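Protein yciO (Escherichia coli, PDB 1K7J) is of unknown function but belongs to the SUA5 (YrdC-like) family and probably binds double-stranded RNA. Local coordinates at residues I7-A20 with S125-G137. Numbering follows the deposited sequence.
Sequences IHPDNPQQRLINQA and SNPIAQALLEALG
Ile-17 of helix 14-20 enters helix 127-136 as a knob into the hole formed by Ile-128, Ala-131, Leu-132 and Ala-135; the axes of the two helical segments come within 9.2 Å and cross at -59°. Both branches of the knob are used. A chi1 of -71° sets CG1 beside the backbone N and leaves the CG2 methyl anti to it, 3.6 Å from Ala-131 O, while CG1 carries CD1 to 3.8 Å from Ala-131 CB and onto Leu-132 CD2. The same Leu-132 methyl reaches Ala-20 CB at 3.7 Å, so one leucine branch serves two successive turns. Cutting Ile-17 back to an alanine here would probably leave Ala-131 CB and Leu-132 CD2 without their apolar mate and a gap among the four residues of the hole.

Ile-128 packs against the 7-9 loop; its chain, extended at chi2 175°, brings CD1 3.6 Å from Ile-7 O and against Ile-7 CG2 and Pro-9 CA. The side chains of Pro-12 and Pro-127 cross at about a right angle, with Pro-12 CD 3.8 Å from Pro-127 CB.

Polar links between the segments run through water. One water donates to Pro-9 O (2.8 Å) and accepts from Ile-128 N and, at longer range, Asn-126 ND2. A second accepts from Gln-14 NE2 and donates to Ala-131 O; Gln-14 NE2 also donates to Asn-18 OD1 (3.0 Å) from above that carbonyl plane, off the lone pairs, so two partners grip the amide. Ile-7, Ala-20 and Leu-132 also touch Ile-172 of strand 170-173, placing the helix pair on the sheet. The chemistry is apolar at the centre, with water-bridged backbone and amide groups alongside, consistent with shape fit more than direct polar pairing setting how the segments meet.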
loop_
_atom_site.group_PDB
_atom_site.type_symbol
_atom_site.label_atom_id
_atom_site.label_comp_id
_atom_site.label_asym_id
_atom_site.label_seq_id
_atom_site.Cartn_x
_atom_site.Cartn_y
_atom_site.Cartn_z
ATOM N N ILE A 7 -3.070 3.506 -17.867
ATOM C CA ILE A 7 -2.918 4.874 -17.389
ATOM C C ILE A 7 -1.470 5.342 -17.519
ATOM O O ILE A 7 -0.544 4.641 -17.110
ATOM C CB ILE A 7 -3.377 4.994 -15.913
ATOM C CG1 ILE A 7 -4.843 4.557 -15.794
ATOM C CG2 ILE A 7 -3.203 6.427 -15.419
ATOM C CD1 ILE A 7 -5.439 4.722 -14.401
ATOM N N HIS A 8 -1.280 6.519 -18.109
ATOM C CA HIS A 8 0.058 7.082 -18.279
ATOM C C HIS A 8 0.663 7.233 -16.887
ATOM O O HIS A 8 0.092 7.890 -16.024
ATOM C CB HIS A 8 -0.041 8.438 -18.981
ATOM C CG HIS A 8 -0.566 8.347 -20.381
ATOM N ND1 HIS A 8 -1.126 9.420 -21.039
ATOM C CD2 HIS A 8 -0.608 7.309 -21.249
ATOM C CE1 HIS A 8 -1.492 9.047 -22.252
ATOM N NE2 HIS A 8 -1.189 7.771 -22.406
ATOM N N PRO A 9 1.835 6.622 -16.652
ATOM C CA PRO A 9 2.486 6.697 -15.338
ATOM C C PRO A 9 3.057 8.043 -14.915
ATOM O O PRO A 9 3.171 8.318 -13.716
ATOM C CB PRO A 9 3.556 5.619 -15.435
ATOM C CG PRO A 9 3.970 5.715 -16.865
ATOM C CD PRO A 9 2.638 5.816 -17.588
ATOM N N ASP A 10 3.423 8.871 -15.888
ATOM C CA ASP A 10 3.995 10.184 -15.606
ATOM C C ASP A 10 2.942 11.280 -15.501
ATOM O O ASP A 10 3.086 12.222 -14.720
ATOM C CB ASP A 10 5.013 10.558 -16.690
ATOM C CG ASP A 10 4.517 10.247 -18.096
ATOM O OD1 ASP A 10 3.289 10.274 -18.327
ATOM O OD2 ASP A 10 5.361 9.984 -18.980
ATOM N N ASN A 11 1.881 11.147 -16.288
ATOM C CA ASN A 11 0.802 12.127 -16.304
ATOM C C ASN A 11 -0.513 11.363 -16.422
ATOM O O ASN A 11 -1.121 11.303 -17.490
ATOM C CB ASN A 11 0.983 13.063 -17.499
ATOM C CG ASN A 11 0.017 14.223 -17.478
ATOM O OD1 ASN A 11 -0.026 14.990 -16.518
ATOM N ND2 ASN A 11 -0.765 14.361 -18.544
ATOM N N PRO A 12 -0.970 10.765 -15.311
ATOM C CA PRO A 12 -2.215 9.990 -15.292
ATOM C C PRO A 12 -3.479 10.725 -15.728
ATOM O O PRO A 12 -3.753 11.840 -15.281
ATOM C CB PRO A 12 -2.291 9.489 -13.848
ATOM C CG PRO A 12 -1.548 10.539 -13.079
ATOM C CD PRO A 12 -0.372 10.839 -13.966
ATOM N N GLN A 13 -4.240 10.083 -16.609
ATOM C CA GLN A 13 -5.483 10.660 -17.107
ATOM C C GLN A 13 -6.476 10.704 -15.952
ATOM O O GLN A 13 -6.819 9.672 -15.377
ATOM C CB GLN A 13 -6.050 9.816 -18.257
ATOM C CG GLN A 13 -5.121 9.692 -19.465
ATOM C CD GLN A 13 -4.284 8.425 -19.449
ATOM O OE1 GLN A 13 -3.715 8.053 -18.423
ATOM N NE2 GLN A 13 -4.195 7.761 -20.600
ATOM N N GLN A 14 -6.939 11.902 -15.615
ATOM C CA GLN A 14 -7.871 12.067 -14.505
ATOM C C GLN A 14 -9.152 11.250 -14.661
ATOM O O GLN A 14 -9.701 10.752 -13.677
ATOM C CB GLN A 14 -8.223 13.544 -14.329
ATOM C CG GLN A 14 -8.830 13.865 -12.977
ATOM C CD GLN A 14 -7.876 13.573 -11.838
ATOM O OE1 GLN A 14 -6.731 14.026 -11.844
ATOM N NE2 GLN A 14 -8.343 12.819 -10.848
ATOM N N ARG A 15 -9.632 11.114 -15.892
ATOM C CA ARG A 15 -10.853 10.356 -16.144
ATOM C C ARG A 15 -10.736 8.909 -15.671
ATOM O O ARG A 15 -11.661 8.370 -15.060
ATOM C CB ARG A 15 -11.187 10.380 -17.637
ATOM C CG ARG A 15 -12.406 9.561 -18.021
ATOM C CD ARG A 15 -12.622 9.592 -19.525
ATOM N NE ARG A 15 -11.525 8.955 -20.249
ATOM C CZ ARG A 15 -11.564 7.719 -20.738
ATOM N NH1 ARG A 15 -12.653 6.976 -20.586
ATOM N NH2 ARG A 15 -10.509 7.225 -21.377
ATOM N N LEU A 16 -9.598 8.280 -15.955
ATOM C CA LEU A 16 -9.393 6.889 -15.560
ATOM C C LEU A 16 -9.109 6.773 -14.065
ATOM O O LEU A 16 -9.519 5.806 -13.422
ATOM C CB LEU A 16 -8.263 6.267 -16.386
ATOM C CG LEU A 16 -8.583 6.195 -17.886
ATOM C CD1 LEU A 16 -7.431 5.553 -18.641
ATOM C CD2 LEU A 16 -9.869 5.400 -18.092
ATOM N N ILE A 17 -8.413 7.761 -13.511
ATOM C CA ILE A 17 -8.135 7.768 -12.079
ATOM C C ILE A 17 -9.479 7.850 -11.353
ATOM O O ILE A 17 -9.727 7.114 -10.397
ATOM C CB ILE A 17 -7.271 8.987 -11.677
ATOM C CG1 ILE A 17 -5.843 8.812 -12.199
ATOM C CG2 ILE A 17 -7.274 9.165 -10.160
ATOM C CD1 ILE A 17 -5.088 7.643 -11.567
ATOM N N ASN A 18 -10.351 8.740 -11.819
ATOM C CA ASN A 18 -11.661 8.897 -11.194
ATOM C C ASN A 18 -12.486 7.618 -11.282
ATOM O O ASN A 18 -13.118 7.213 -10.305
ATOM C CB ASN A 18 -12.424 10.069 -11.823
ATOM C CG ASN A 18 -11.848 11.419 -11.426
ATOM O OD1 ASN A 18 -11.036 11.512 -10.504
ATOM N ND2 ASN A 18 -12.276 12.475 -12.112
ATOM N N GLN A 19 -12.478 6.972 -12.444
ATOM C CA GLN A 19 -13.227 5.730 -12.596
ATOM C C GLN A 19 -12.682 4.657 -11.655
ATOM O O GLN A 19 -13.442 3.879 -11.079
ATOM C CB GLN A 19 -13.170 5.239 -14.045
ATOM C CG GLN A 19 -14.085 6.007 -14.980
ATOM C CD GLN A 19 -14.040 5.480 -16.399
ATOM O OE1 GLN A 19 -14.108 4.272 -16.627
ATOM N NE2 GLN A 19 -13.937 6.387 -17.366
ATOM N N ALA A 20 -11.362 4.621 -11.493
ATOM C CA ALA A 20 -10.737 3.646 -10.608
ATOM C C ALA A 20 -11.192 3.893 -9.172
ATOM O O ALA A 20 -11.527 2.958 -8.445
ATOM C CB ALA A 20 -9.215 3.751 -10.700
ATOM N N SER A 125 5.352 7.370 -3.954
ATOM C CA SER A 125 5.902 8.541 -4.627
ATOM C C SER A 125 5.508 8.689 -6.098
ATOM O O SER A 125 5.731 9.744 -6.692
ATOM C CB SER A 125 7.428 8.517 -4.535
ATOM O OG SER A 125 7.950 7.431 -5.286
ATOM N N ASN A 126 4.924 7.647 -6.683
ATOM C CA ASN A 126 4.557 7.697 -8.098
ATOM C C ASN A 126 3.251 8.429 -8.382
ATOM O O ASN A 126 2.314 8.400 -7.579
ATOM C CB ASN A 126 4.487 6.281 -8.667
ATOM C CG ASN A 126 3.430 5.446 -7.993
ATOM O OD1 ASN A 126 3.464 5.247 -6.777
ATOM N ND2 ASN A 126 2.478 4.949 -8.776
ATOM N N PRO A 127 3.168 9.085 -9.549
ATOM C CA PRO A 127 1.979 9.836 -9.953
ATOM C C PRO A 127 0.642 9.106 -9.910
ATOM O O PRO A 127 -0.348 9.666 -9.436
ATOM C CB PRO A 127 2.335 10.304 -11.362
ATOM C CG PRO A 127 3.813 10.528 -11.260
ATOM C CD PRO A 127 4.256 9.276 -10.527
ATOM N N ILE A 128 0.591 7.869 -10.395
ATOM C CA ILE A 128 -0.683 7.157 -10.390
ATOM C C ILE A 128 -1.214 6.915 -8.980
ATOM O O ILE A 128 -2.376 7.202 -8.696
ATOM C CB ILE A 128 -0.586 5.816 -11.162
ATOM C CG1 ILE A 128 -0.461 6.103 -12.664
ATOM C CG2 ILE A 128 -1.824 4.961 -10.905
ATOM C CD1 ILE A 128 -0.248 4.859 -13.523
ATOM N N ALA A 129 -0.366 6.408 -8.088
ATOM C CA ALA A 129 -0.801 6.146 -6.721
ATOM C C ALA A 129 -1.199 7.450 -6.034
ATOM O O ALA A 129 -2.215 7.507 -5.340
ATOM C CB ALA A 129 0.304 5.445 -5.938
ATOM N N GLN A 130 -0.408 8.501 -6.230
ATOM C CA GLN A 130 -0.732 9.782 -5.620
ATOM C C GLN A 130 -2.063 10.318 -6.144
ATOM O O GLN A 130 -2.864 10.857 -5.379
ATOM C CB GLN A 130 0.383 10.795 -5.881
ATOM C CG GLN A 130 1.526 10.712 -4.874
ATOM C CD GLN A 130 1.089 11.122 -3.480
ATOM O OE1 GLN A 130 0.430 12.145 -3.306
ATOM N NE2 GLN A 130 1.465 10.334 -2.480
ATOM N N ALA A 131 -2.308 10.151 -7.441
ATOM C CA ALA A 131 -3.553 10.623 -8.039
ATOM C C ALA A 131 -4.747 9.859 -7.465
ATOM O O ALA A 131 -5.791 10.446 -7.178
ATOM C CB ALA A 131 -3.502 10.464 -9.562
ATOM N N LEU A 132 -4.595 8.548 -7.297
ATOM C CA LEU A 132 -5.671 7.736 -6.740
ATOM C C LEU A 132 -6.009 8.205 -5.325
ATOM O O LEU A 132 -7.182 8.362 -4.971
ATOM C CB LEU A 132 -5.265 6.256 -6.712
ATOM C CG LEU A 132 -5.166 5.535 -8.062
ATOM C CD1 LEU A 132 -4.542 4.154 -7.871
ATOM C CD2 LEU A 132 -6.553 5.413 -8.684
ATOM N N LEU A 133 -4.981 8.437 -4.517
ATOM C CA LEU A 133 -5.195 8.875 -3.144
ATOM C C LEU A 133 -5.822 10.260 -3.087
ATOM O O LEU A 133 -6.714 10.507 -2.281
ATOM C CB LEU A 133 -3.874 8.846 -2.372
ATOM C CG LEU A 133 -3.300 7.434 -2.212
ATOM C CD1 LEU A 133 -1.927 7.511 -1.567
ATOM C CD2 LEU A 133 -4.253 6.570 -1.381
ATOM N N GLU A 134 -5.366 11.165 -3.947
ATOM C CA GLU A 134 -5.924 12.512 -3.972
ATOM C C GLU A 134 -7.417 12.457 -4.283
ATOM O O GLU A 134 -8.217 13.162 -3.667
ATOM C CB GLU A 134 -5.220 13.368 -5.027
ATOM C CG GLU A 134 -5.631 14.833 -4.995
ATOM C CD GLU A 134 -4.985 15.644 -6.104
ATOM O OE1 GLU A 134 -3.778 15.446 -6.362
ATOM O OE2 GLU A 134 -5.681 16.486 -6.711
ATOM N N ALA A 135 -7.795 11.617 -5.241
ATOM C CA ALA A 135 -9.196 11.493 -5.623
ATOM C C ALA A 135 -10.020 10.780 -4.554
ATOM O O ALA A 135 -11.177 11.138 -4.317
ATOM C CB ALA A 135 -9.310 10.754 -6.954
ATOM N N LEU A 136 -9.431 9.780 -3.905
ATOM C CA LEU A 136 -10.138 9.028 -2.869
ATOM C C LEU A 136 -10.407 9.891 -1.636
ATOM O O LEU A 136 -11.482 9.815 -1.041
ATOM C CB LEU A 136 -9.339 7.781 -2.478
ATOM C CG LEU A 136 -9.974 6.849 -1.437
ATOM C CD1 LEU A 136 -11.329 6.358 -1.921
ATOM C CD2 LEU A 136 -9.041 5.674 -1.185
ATOM N N GLY A 137 -9.428 10.702 -1.247
ATOM C CA GLY A 137 -9.621 11.583 -0.106
ATOM C C GLY A 137 -9.216 11.033 1.245
ATOM O O GLY A 137 -9.272 11.743 2.251
HETATM O O HOH W 1 2.762 6.369 -11.714
HETATM O O HOH W 2 -6.534 12.792 -8.441
#